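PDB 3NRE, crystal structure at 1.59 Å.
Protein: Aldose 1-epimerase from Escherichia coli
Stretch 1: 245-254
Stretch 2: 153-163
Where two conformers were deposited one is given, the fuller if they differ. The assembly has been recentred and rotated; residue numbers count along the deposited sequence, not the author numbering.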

# COMPACT_ATOMS: atom_id res chain seq x y z
N GLY A 245 -13.37 -15.15 9.97
CA GLY A 245 -14.40 -14.22 9.48
C GLY A 245 -14.22 -13.75 8.04
O GLY A 245 -14.56 -12.58 7.73
N TYR A 246 -13.68 -14.61 7.16
CA TYR A 246 -13.38 -14.21 5.77
C TYR A 246 -14.18 -14.97 4.74
O TYR A 246 -14.14 -16.20 4.67
CB TYR A 246 -11.88 -14.30 5.47
CG TYR A 246 -11.47 -13.80 4.11
CD1 TYR A 246 -11.46 -12.45 3.81
CD2 TYR A 246 -11.07 -14.68 3.12
CE1 TYR A 246 -11.10 -12.00 2.56
CE2 TYR A 246 -10.67 -14.22 1.84
CZ TYR A 246 -10.70 -12.90 1.58
OH TYR A 246 -10.29 -12.45 0.35
N ALA A 247 -14.89 -14.21 3.89
CA ALA A 247 -15.82 -14.78 2.92
C ALA A 247 -15.49 -14.32 1.52
O ALA A 247 -16.39 -14.23 0.69
CB ALA A 247 -17.24 -14.37 3.29
N PHE A 248 -14.22 -14.00 1.26
CA PHE A 248 -13.77 -13.52 -0.05
C PHE A 248 -14.51 -12.22 -0.39
O PHE A 248 -14.98 -12.04 -1.51
CB PHE A 248 -14.01 -14.60 -1.15
CG PHE A 248 -13.15 -15.82 -0.99
CD1 PHE A 248 -11.80 -15.77 -1.22
CD2 PHE A 248 -13.72 -17.04 -0.61
CE1 PHE A 248 -11.00 -16.89 -1.06
CE2 PHE A 248 -12.92 -18.18 -0.44
CZ PHE A 248 -11.56 -18.11 -0.67
N ASP A 249 -14.61 -11.33 0.59
CA ASP A 249 -15.35 -10.09 0.46
C ASP A 249 -14.42 -8.91 0.18
O ASP A 249 -14.90 -7.80 -0.06
CB ASP A 249 -16.19 -9.83 1.74
CG ASP A 249 -15.38 -10.04 3.02
OD1 ASP A 249 -14.85 -11.18 3.29
OD2 ASP A 249 -15.28 -9.05 3.78
N PHE A 250 -13.10 -9.13 0.26
CA PHE A 250 -12.09 -8.14 -0.16
C PHE A 250 -10.81 -8.77 -0.66
O PHE A 250 -10.54 -9.93 -0.46
CB PHE A 250 -11.70 -7.15 0.96
CG PHE A 250 -10.89 -7.80 2.10
CD1 PHE A 250 -9.51 -7.96 2.00
CD2 PHE A 250 -11.55 -8.34 3.19
CE1 PHE A 250 -8.78 -8.61 3.07
CE2 PHE A 250 -10.80 -8.96 4.24
CZ PHE A 250 -9.46 -9.09 4.13
N PHE A 251 -10.04 -7.95 -1.32
CA PHE A 251 -8.67 -8.30 -1.76
C PHE A 251 -7.86 -7.03 -1.75
O PHE A 251 -8.41 -5.96 -1.67
CB PHE A 251 -8.62 -8.90 -3.17
CG PHE A 251 -8.82 -7.90 -4.26
CD1 PHE A 251 -10.11 -7.46 -4.59
CD2 PHE A 251 -7.73 -7.36 -4.97
CE1 PHE A 251 -10.32 -6.51 -5.60
CE2 PHE A 251 -7.92 -6.42 -5.97
CZ PHE A 251 -9.23 -6.00 -6.29
N CYS A 252 -6.53 -7.15 -1.79
CA CYS A 252 -5.64 -5.99 -1.85
C CYS A 252 -4.83 -6.02 -3.11
O CYS A 252 -4.39 -7.07 -3.57
CB CYS A 252 -4.69 -5.96 -0.68
SG CYS A 252 -5.52 -6.06 0.89
N LEU A 253 -4.63 -4.83 -3.68
CA LEU A 253 -3.66 -4.65 -4.79
C LEU A 253 -2.82 -3.51 -4.28
O LEU A 253 -3.31 -2.38 -4.18
CB LEU A 253 -4.33 -4.31 -6.13
CG LEU A 253 -3.38 -4.29 -7.33
CD1 LEU A 253 -4.17 -4.47 -8.64
CD2 LEU A 253 -2.50 -3.00 -7.37
N GLU A 254 -1.56 -3.80 -3.95
CA GLU A 254 -0.69 -2.89 -3.16
C GLU A 254 0.44 -2.31 -4.00
O GLU A 254 1.40 -3.02 -4.28
CB GLU A 254 -0.05 -3.62 -2.00
CG GLU A 254 -1.02 -4.47 -1.17
CD GLU A 254 -0.30 -5.56 -0.32
OE1 GLU A 254 0.86 -5.37 0.18
OE2 GLU A 254 -1.00 -6.59 -0.20
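Stretch 2 (153-163) PLSPQTRIQAQ

The apolar centre of the contact is the ring of Phe251, which with chi1 near +74° (p) swings its end nearer to stretch 2 although its CA-to-CB bond points sideways. Three side chains meet it obliquely: Ile160 CG2 lies 3.7 Å from Phe251 CZ, Leu154 CD1 3.9 Å from Phe251 CD1, and Thr158 CG2 4.0 Å from Phe251 CE1. The ring edge is left for a polar atom, Pro153 O, 3.6 Å from Phe251 CE1 and near the ring plane. Further along, Leu253 points toward stretch 2, and its CD1 sits 4.2 Å from Ile160 CD1 and 4.4 Å from Ala162 CB. Thr158, Ile160 and Ala162 all point toward stretch 1 while Arg159 and Gln161 point away, the alternation expected of extended backbone.

The strand beginning at Arg159 runs nearly parallel to strand 250-254, at 9° between their N-to-C directions. Their axes come no closer than 10.6 Å, too far for backbone pairing, so side chains fill the gap. Before this strand, a type I turn from Ser155 to Thr158 redirects the chain; it is closed by Thr158 N to Ser155 O (3.0 Å) and braced by Ser155 N to Thr158 OG1 (2.8 Å).

Ahead of the turn the backbones approach directly. Phe250 and Pro153 form an antiparallel, non-hydrogen-bonded bridge with CA atoms 4.4 Å apart and diverging side chains. Leu154, in extended conformation (phi/psi -124/130), points toward stretch 1 and places CD2 4.2 Å from Phe248 CB.

At the polar edge, Leu154 N donates to Asp249 O at 2.9 Å with an angle of 158° at the hydrogen, the one hydrogen bond between the stretches. Asp249 O also receives a CA-H...O contact from Pro153 CA at 3.6 Å. By contrast, Phe248 O and Leu154 O, 3.3 Å apart, are both acceptors and do not bond.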

# COMPACT_ATOMS: atom_id res chain seq x y z
N PRO A 153 -13.31 -4.06 -2.37
CA PRO A 153 -14.38 -5.02 -2.27
C PRO A 153 -14.13 -6.14 -3.27
O PRO A 153 -13.60 -5.90 -4.34
CB PRO A 153 -15.63 -4.24 -2.68
CG PRO A 153 -15.16 -2.79 -2.73
CD PRO A 153 -13.74 -2.72 -2.80
N LEU A 154 -14.52 -7.34 -2.91
CA LEU A 154 -14.41 -8.46 -3.86
C LEU A 154 -15.73 -9.13 -4.09
O LEU A 154 -16.41 -9.50 -3.14
CB LEU A 154 -13.43 -9.51 -3.30
CG LEU A 154 -13.08 -10.72 -4.14
CD1 LEU A 154 -12.52 -10.32 -5.51
CD2 LEU A 154 -12.06 -11.66 -3.45
N SER A 155 -16.06 -9.30 -5.37
CA SER A 155 -17.25 -9.99 -5.82
C SER A 155 -16.80 -11.14 -6.72
O SER A 155 -15.72 -11.05 -7.32
CB SER A 155 -18.12 -9.00 -6.60
OG SER A 155 -18.95 -9.65 -7.53
N PRO A 156 -17.66 -12.20 -6.87
CA PRO A 156 -17.37 -13.26 -7.84
C PRO A 156 -17.15 -12.67 -9.21
O PRO A 156 -16.46 -13.27 -10.02
CB PRO A 156 -18.63 -14.12 -7.83
CG PRO A 156 -19.25 -13.91 -6.53
CD PRO A 156 -18.86 -12.50 -6.08
N GLN A 157 -17.72 -11.48 -9.46
CA GLN A 157 -17.65 -10.87 -10.82
C GLN A 157 -16.42 -9.95 -10.96
O GLN A 157 -16.13 -9.55 -12.07
CB GLN A 157 -18.89 -10.03 -11.12
CG GLN A 157 -20.20 -10.64 -10.64
CD GLN A 157 -20.50 -11.98 -11.15
OE1 GLN A 157 -20.01 -12.40 -12.21
NE2 GLN A 157 -21.46 -12.66 -10.48
N THR A 158 -15.78 -9.56 -9.88
CA THR A 158 -14.59 -8.65 -9.95
C THR A 158 -13.47 -9.20 -10.84
O THR A 158 -13.20 -10.42 -10.85
CB THR A 158 -13.99 -8.41 -8.54
OG1 THR A 158 -15.00 -7.96 -7.65
CG2 THR A 158 -12.90 -7.36 -8.57
N ARG A 159 -12.82 -8.30 -11.59
CA ARG A 159 -11.68 -8.64 -12.44
C ARG A 159 -10.65 -7.52 -12.30
O ARG A 159 -11.01 -6.37 -12.11
CB ARG A 159 -12.09 -8.81 -13.92
CG ARG A 159 -13.17 -9.95 -14.14
CD ARG A 159 -13.32 -10.29 -15.58
NE ARG A 159 -13.37 -9.11 -16.44
CZ ARG A 159 -13.19 -9.14 -17.76
NH1 ARG A 159 -12.95 -10.29 -18.37
NH2 ARG A 159 -13.24 -8.01 -18.48
N ILE A 160 -9.37 -7.87 -12.33
CA ILE A 160 -8.30 -6.88 -12.33
C ILE A 160 -7.34 -7.09 -13.50
O ILE A 160 -7.26 -8.18 -14.07
CB ILE A 160 -7.47 -6.92 -11.02
CG1 ILE A 160 -6.75 -8.26 -10.86
CG2 ILE A 160 -8.38 -6.66 -9.82
CD1 ILE A 160 -5.69 -8.25 -9.72
N GLN A 161 -6.66 -5.99 -13.82
CA GLN A 161 -5.69 -5.96 -14.91
C GLN A 161 -4.52 -5.10 -14.45
O GLN A 161 -4.71 -3.97 -14.01
CB GLN A 161 -6.26 -5.40 -16.19
CG GLN A 161 -5.29 -5.52 -17.37
CD GLN A 161 -5.84 -4.92 -18.65
OE1 GLN A 161 -6.86 -4.21 -18.63
NE2 GLN A 161 -5.19 -5.19 -19.76
N ALA A 162 -3.33 -5.67 -14.47
CA ALA A 162 -2.14 -5.00 -13.96
C ALA A 162 -0.91 -5.69 -14.60
O ALA A 162 -0.60 -6.83 -14.29
CB ALA A 162 -2.05 -5.11 -12.42
N GLN A 163 -0.28 -5.00 -15.53
CA GLN A 163 0.89 -5.54 -16.25
C GLN A 163 1.92 -6.18 -15.34
O GLN A 163 2.21 -5.64 -14.30
CB GLN A 163 1.53 -4.40 -17.06
CG GLN A 163 2.85 -4.75 -17.75
CD GLN A 163 3.43 -3.53 -18.46
OE1 GLN A 163 2.84 -3.04 -19.43
NE2 GLN A 163 4.55 -3.01 -17.96